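Local coordinates for tellurite resistance protein of COG3793 (Nostoc punctiforme, PDB 2OU3), which probably takes part in tellurite resistance as a TerB-family protein, and binds zinc ions and indole-3-carbaldehyde in the crystal, at residues S30-K41 and D70-L80. Residues are numbered along the deposited sequence; the frame is centred on the assembly and turned at random.
Sequences SIYMKSVLTCAK and DLKTYEADEAL. With I3A (1H-indole-3-carbaldehyde), chain E.
Leu71 is the knob where the Ser30 end of this helix meets helix 65-73: it drops into a hollow on helix 26-41 walled by Ser30, Met33, Lys34 and Leu37, with Leu71 CD1 3.7 Å from Met33 CB and CD2 turned to Lys34 CG and Leu37 CD1. Next along, the extended Lys34 chain lies across the face of the Tyr74 ring. Lys34 CG sits 3.6 Å from the centroid of the Tyr74 ring, 13° off the normal, a CH-pi contact, and Lys34 NZ reaches the syn lone pair of Asp70 OD2 in a 3.0 Å salt bridge. Tyr74 OH hydrogen-bonds to Glu78 OE1, which lies in the ring plane, at a very short 2.5 Å; a water links Tyr74 OH to Thr38 OG1 and Glu78 N. Ala76, centre of an inverse gamma turn, is a small bump, its CB 3.8 Å from Thr38 N. Thr38 OG1 (chi1 -53°) hydrogen-bonds to Lys34 O, opposite Thr38 N across the carbonyl plane, directing CG2 at Leu80 CB and Glu78 O; Leu80 CD1 rests against Ser35 O. Lys41 NZ forms a salt bridge with Asp77 OD1, modelled doubtfully short at 2.4 Å, and a long one to Glu75 OE1, which a water also bridges. In this all-helical TerB-family fold, the connection from helix 65-73 follows helix 26-41 from Lys34 toward Lys41, then turns back into helix 80-84; helix 48-60 also packs on Met33 and Leu71.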
loop_
_atom_site.group_PDB
_atom_site.type_symbol
_atom_site.label_atom_id
_atom_site.label_comp_id
_atom_site.label_asym_id
_atom_site.label_seq_id
_atom_site.Cartn_x
_atom_site.Cartn_y
_atom_site.Cartn_z
ATOM N N SER A 30 -2.893 -16.646 5.947
ATOM C CA SER A 30 -4.209 -17.285 5.981
ATOM C C SER A 30 -4.925 -17.122 7.331
ATOM O O SER A 30 -6.058 -16.651 7.393
ATOM C CB SER A 30 -4.055 -18.789 5.655
ATOM O OG SER A 30 -5.306 -19.461 5.666
ATOM N N ILE A 31 -4.234 -17.489 8.404
ATOM C CA ILE A 31 -4.771 -17.387 9.760
ATOM C C ILE A 31 -5.096 -15.923 10.110
ATOM O O ILE A 31 -6.186 -15.616 10.624
ATOM C CB ILE A 31 -3.810 -18.033 10.796
ATOM C CG1 ILE A 31 -3.704 -19.546 10.576
ATOM C CG2 ILE A 31 -4.298 -17.799 12.220
ATOM C CD1 ILE A 31 -2.487 -20.180 11.244
ATOM N N TYR A 32 -4.181 -15.015 9.765
ATOM C CA TYR A 32 -4.401 -13.589 9.986
ATOM C C TYR A 32 -5.674 -13.109 9.290
ATOM O O TYR A 32 -6.530 -12.461 9.919
ATOM C CB TYR A 32 -3.212 -12.794 9.481
ATOM C CG TYR A 32 -3.393 -11.280 9.491
ATOM C CD1 TYR A 32 -3.162 -10.542 10.639
ATOM C CD2 TYR A 32 -3.786 -10.596 8.342
ATOM C CE1 TYR A 32 -3.324 -9.162 10.653
ATOM C CE2 TYR A 32 -3.948 -9.231 8.346
ATOM C CZ TYR A 32 -3.699 -8.508 9.482
ATOM O OH TYR A 32 -3.848 -7.139 9.451
HETATM N N MSE A 33 -5.830 -13.447 8.013
HETATM C CA MSE A 33 -7.003 -13.022 7.239
HETATM C C MSE A 33 -8.277 -13.663 7.735
HETATM O O MSE A 33 -9.319 -13.026 7.748
HETATM C CB MSE A 33 -6.850 -13.309 5.748
HETATM C CG MSE A 33 -5.982 -12.327 5.039
HETATM SE SE MSE A 33 -6.570 -10.483 5.259
HETATM C CE MSE A 33 -8.384 -10.732 5.065
ATOM N N LYS A 34 -8.210 -14.937 8.146
ATOM C CA LYS A 34 -9.364 -15.578 8.766
ATOM C C LYS A 34 -9.782 -14.834 10.028
ATOM O O LYS A 34 -10.956 -14.673 10.300
ATOM C CB LYS A 34 -9.104 -17.071 9.071
ATOM C CG LYS A 34 -9.118 -17.922 7.784
ATOM C CD LYS A 34 -8.629 -19.347 7.947
ATOM C CE LYS A 34 -8.823 -20.139 6.637
ATOM N NZ LYS A 34 -8.426 -21.575 6.739
ATOM N N SER A 35 -8.805 -14.370 10.800
ATOM C CA SER A 35 -9.090 -13.608 12.009
ATOM C C SER A 35 -9.796 -12.295 11.653
ATOM O O SER A 35 -10.763 -11.873 12.289
ATOM C CB SER A 35 -7.785 -13.305 12.731
ATOM O OG SER A 35 -7.166 -14.505 13.082
ATOM N N VAL A 36 -9.279 -11.649 10.621
ATOM C CA VAL A 36 -9.788 -10.364 10.169
ATOM C C VAL A 36 -11.224 -10.529 9.719
ATOM O O VAL A 36 -12.089 -9.730 10.104
ATOM C CB VAL A 36 -8.921 -9.786 9.021
ATOM C CG1 VAL A 36 -9.679 -8.654 8.265
ATOM C CG2 VAL A 36 -7.559 -9.289 9.557
ATOM N N LEU A 37 -11.489 -11.563 8.910
ATOM C CA LEU A 37 -12.840 -11.820 8.435
ATOM C C LEU A 37 -13.783 -12.160 9.577
ATOM O O LEU A 37 -14.927 -11.676 9.603
ATOM C CB LEU A 37 -12.867 -12.956 7.411
ATOM C CG LEU A 37 -12.158 -12.686 6.095
ATOM C CD1 LEU A 37 -12.099 -13.963 5.281
ATOM C CD2 LEU A 37 -12.886 -11.546 5.357
ATOM N N THR A 38 -13.320 -12.981 10.524
ATOM C CA THR A 38 -14.115 -13.275 11.707
ATOM C C THR A 38 -14.473 -11.984 12.455
ATOM O O THR A 38 -15.604 -11.800 12.885
ATOM C CB THR A 38 -13.372 -14.195 12.675
ATOM O OG1 THR A 38 -12.938 -15.339 11.963
ATOM C CG2 THR A 38 -14.263 -14.625 13.822
ATOM N N CYS A 39 -13.481 -11.123 12.610
ATOM C CA CYS A 39 -13.626 -9.861 13.309
ATOM C C CYS A 39 -14.625 -8.931 12.605
ATOM O O CYS A 39 -15.514 -8.392 13.240
ATOM C CB CYS A 39 -12.240 -9.200 13.428
ATOM S SG CYS A 39 -11.977 -8.026 14.762
ATOM N N ALA A 40 -14.456 -8.751 11.298
ATOM C CA ALA A 40 -15.344 -7.899 10.516
ATOM C C ALA A 40 -16.775 -8.442 10.546
ATOM O O ALA A 40 -17.723 -7.684 10.725
ATOM C CB ALA A 40 -14.866 -7.792 9.091
ATOM N N LYS A 41 -16.923 -9.755 10.371
ATOM C CA LYS A 41 -18.254 -10.379 10.378
ATOM C C LYS A 41 -18.864 -10.323 11.787
ATOM O O LYS A 41 -20.052 -10.023 11.945
ATOM C CB LYS A 41 -18.168 -11.815 9.878
ATOM C CG LYS A 41 -19.507 -12.459 9.554
ATOM C CD LYS A 41 -19.358 -13.971 9.460
ATOM C CE LYS A 41 -20.648 -14.628 8.961
ATOM N NZ LYS A 41 -20.400 -15.991 8.453
ATOM N N ASP A 70 -8.868 -20.649 -0.661
ATOM C CA ASP A 70 -9.378 -21.150 0.624
ATOM C C ASP A 70 -10.156 -20.057 1.413
ATOM O O ASP A 70 -11.157 -20.362 2.082
ATOM C CB ASP A 70 -8.209 -21.739 1.423
ATOM C CG ASP A 70 -8.609 -22.300 2.747
ATOM O OD1 ASP A 70 -9.070 -23.447 2.770
ATOM O OD2 ASP A 70 -8.380 -21.618 3.762
ATOM N N LEU A 71 -9.741 -18.801 1.315
ATOM C CA LEU A 71 -10.530 -17.693 1.890
ATOM C C LEU A 71 -11.876 -17.519 1.188
ATOM O O LEU A 71 -12.869 -17.168 1.830
ATOM C CB LEU A 71 -9.752 -16.358 1.847
ATOM C CG LEU A 71 -8.562 -16.185 2.785
ATOM C CD1 LEU A 71 -7.769 -14.888 2.503
ATOM C CD2 LEU A 71 -9.019 -16.237 4.219
ATOM N N LYS A 72 -11.905 -17.725 -0.129
ATOM C CA LYS A 72 -13.156 -17.608 -0.890
ATOM C C LYS A 72 -14.264 -18.500 -0.343
ATOM O O LYS A 72 -15.404 -18.065 -0.255
ATOM C CB LYS A 72 -12.952 -17.899 -2.386
ATOM C CG LYS A 72 -12.248 -16.749 -3.099
ATOM C CD LYS A 72 -12.380 -16.781 -4.608
ATOM C CE LYS A 72 -11.151 -17.338 -5.302
ATOM N NZ LYS A 72 -10.827 -16.589 -6.570
ATOM N N THR A 73 -13.914 -19.723 0.051
ATOM C CA THR A 73 -14.878 -20.709 0.572
ATOM C C THR A 73 -15.007 -20.684 2.104
ATOM O O THR A 73 -15.851 -21.369 2.692
ATOM C CB THR A 73 -14.463 -22.121 0.135
ATOM O OG1 THR A 73 -13.161 -22.434 0.669
ATOM C CG2 THR A 73 -14.421 -22.215 -1.403
ATOM N N TYR A 74 -14.188 -19.876 2.761
ATOM C CA TYR A 74 -14.175 -19.842 4.204
ATOM C C TYR A 74 -15.417 -19.165 4.758
ATOM O O TYR A 74 -15.763 -18.041 4.378
ATOM C CB TYR A 74 -12.957 -19.102 4.702
ATOM C CG TYR A 74 -12.803 -19.054 6.220
ATOM C CD1 TYR A 74 -12.444 -20.184 6.938
ATOM C CD2 TYR A 74 -12.894 -17.842 6.911
ATOM C CE1 TYR A 74 -12.254 -20.131 8.320
ATOM C CE2 TYR A 74 -12.712 -17.780 8.295
ATOM C CZ TYR A 74 -12.380 -18.924 8.982
ATOM O OH TYR A 74 -12.191 -18.877 10.336
ATOM N N GLU A 75 -16.055 -19.871 5.670
ATOM C CA GLU A 75 -17.181 -19.367 6.416
ATOM C C GLU A 75 -16.616 -18.917 7.756
ATOM O O GLU A 75 -16.160 -19.735 8.570
ATOM C CB GLU A 75 -18.225 -20.470 6.614
ATOM C CG GLU A 75 -19.306 -20.498 5.526
ATOM C CD GLU A 75 -20.396 -19.449 5.765
ATOM O OE1 GLU A 75 -20.165 -18.258 5.452
ATOM O OE2 GLU A 75 -21.483 -19.820 6.270
ATOM N N ALA A 76 -16.619 -17.614 7.971
ATOM C CA ALA A 76 -15.948 -17.032 9.118
ATOM C C ALA A 76 -16.850 -17.123 10.335
ATOM O O ALA A 76 -17.224 -16.103 10.913
ATOM C CB ALA A 76 -15.566 -15.585 8.831
ATOM N N ASP A 77 -17.169 -18.351 10.721
ATOM C CA ASP A 77 -18.081 -18.614 11.819
ATOM C C ASP A 77 -17.388 -19.287 13.001
ATOM O O ASP A 77 -18.059 -19.800 13.899
ATOM C CB ASP A 77 -19.236 -19.515 11.333
ATOM C CG ASP A 77 -20.077 -18.867 10.227
ATOM O OD1 ASP A 77 -20.175 -17.616 10.179
ATOM O OD2 ASP A 77 -20.656 -19.630 9.416
ATOM N N GLU A 78 -16.056 -19.270 13.016
ATOM C CA GLU A 78 -15.283 -19.864 14.119
ATOM C C GLU A 78 -15.085 -18.856 15.251
ATOM O O GLU A 78 -15.329 -17.673 15.066
ATOM C CB GLU A 78 -13.921 -20.322 13.623
ATOM C CG GLU A 78 -14.000 -21.203 12.380
ATOM C CD GLU A 78 -12.650 -21.781 12.032
ATOM O OE1 GLU A 78 -11.812 -21.058 11.436
ATOM O OE2 GLU A 78 -12.423 -22.945 12.413
ATOM N N ALA A 79 -14.652 -19.326 16.424
ATOM C CA ALA A 79 -14.404 -18.421 17.540
ATOM C C ALA A 79 -13.076 -17.692 17.298
ATOM O O ALA A 79 -12.056 -18.316 17.014
ATOM C CB ALA A 79 -14.401 -19.178 18.870
ATOM N N LEU A 80 -13.103 -16.369 17.361
ATOM C CA LEU A 80 -11.937 -15.551 17.015
ATOM C C LEU A 80 -10.718 -15.921 17.864
ATOM O O LEU A 80 -9.599 -16.033 17.363
ATOM C CB LEU A 80 -12.275 -14.084 17.188
ATOM C CG LEU A 80 -11.179 -13.047 16.935
ATOM C CD1 LEU A 80 -10.553 -13.116 15.558
ATOM C CD2 LEU A 80 -11.788 -11.659 17.203
HETATM O O I3A E . 0.321 -11.969 6.609
HETATM C "C3'" I3A E . 0.006 -10.795 6.789
HETATM C C3 I3A E . 0.037 -10.282 8.180
HETATM C C2 I3A E . -0.224 -8.984 8.523
HETATM N N I3A E . -0.075 -8.877 9.887
HETATM C C8 I3A E . 0.272 -10.058 10.440
HETATM C C9 I3A E . 0.378 -11.063 9.374
HETATM C C4 I3A E . 0.765 -12.383 9.656
HETATM C C5 I3A E . 1.003 -12.728 10.965
HETATM C C6 I3A E . 0.915 -11.784 12.001
HETATM C C7 I3A E . 0.559 -10.473 11.726
HETATM O O HOH W 1 -6.789 -19.304 3.484
HETATM O O HOH W 2 -10.854 -23.368 5.469
HETATM O O HOH W 3 -14.237 -17.744 11.698
HETATM O O HOH W 4 -18.616 -15.702 6.310
#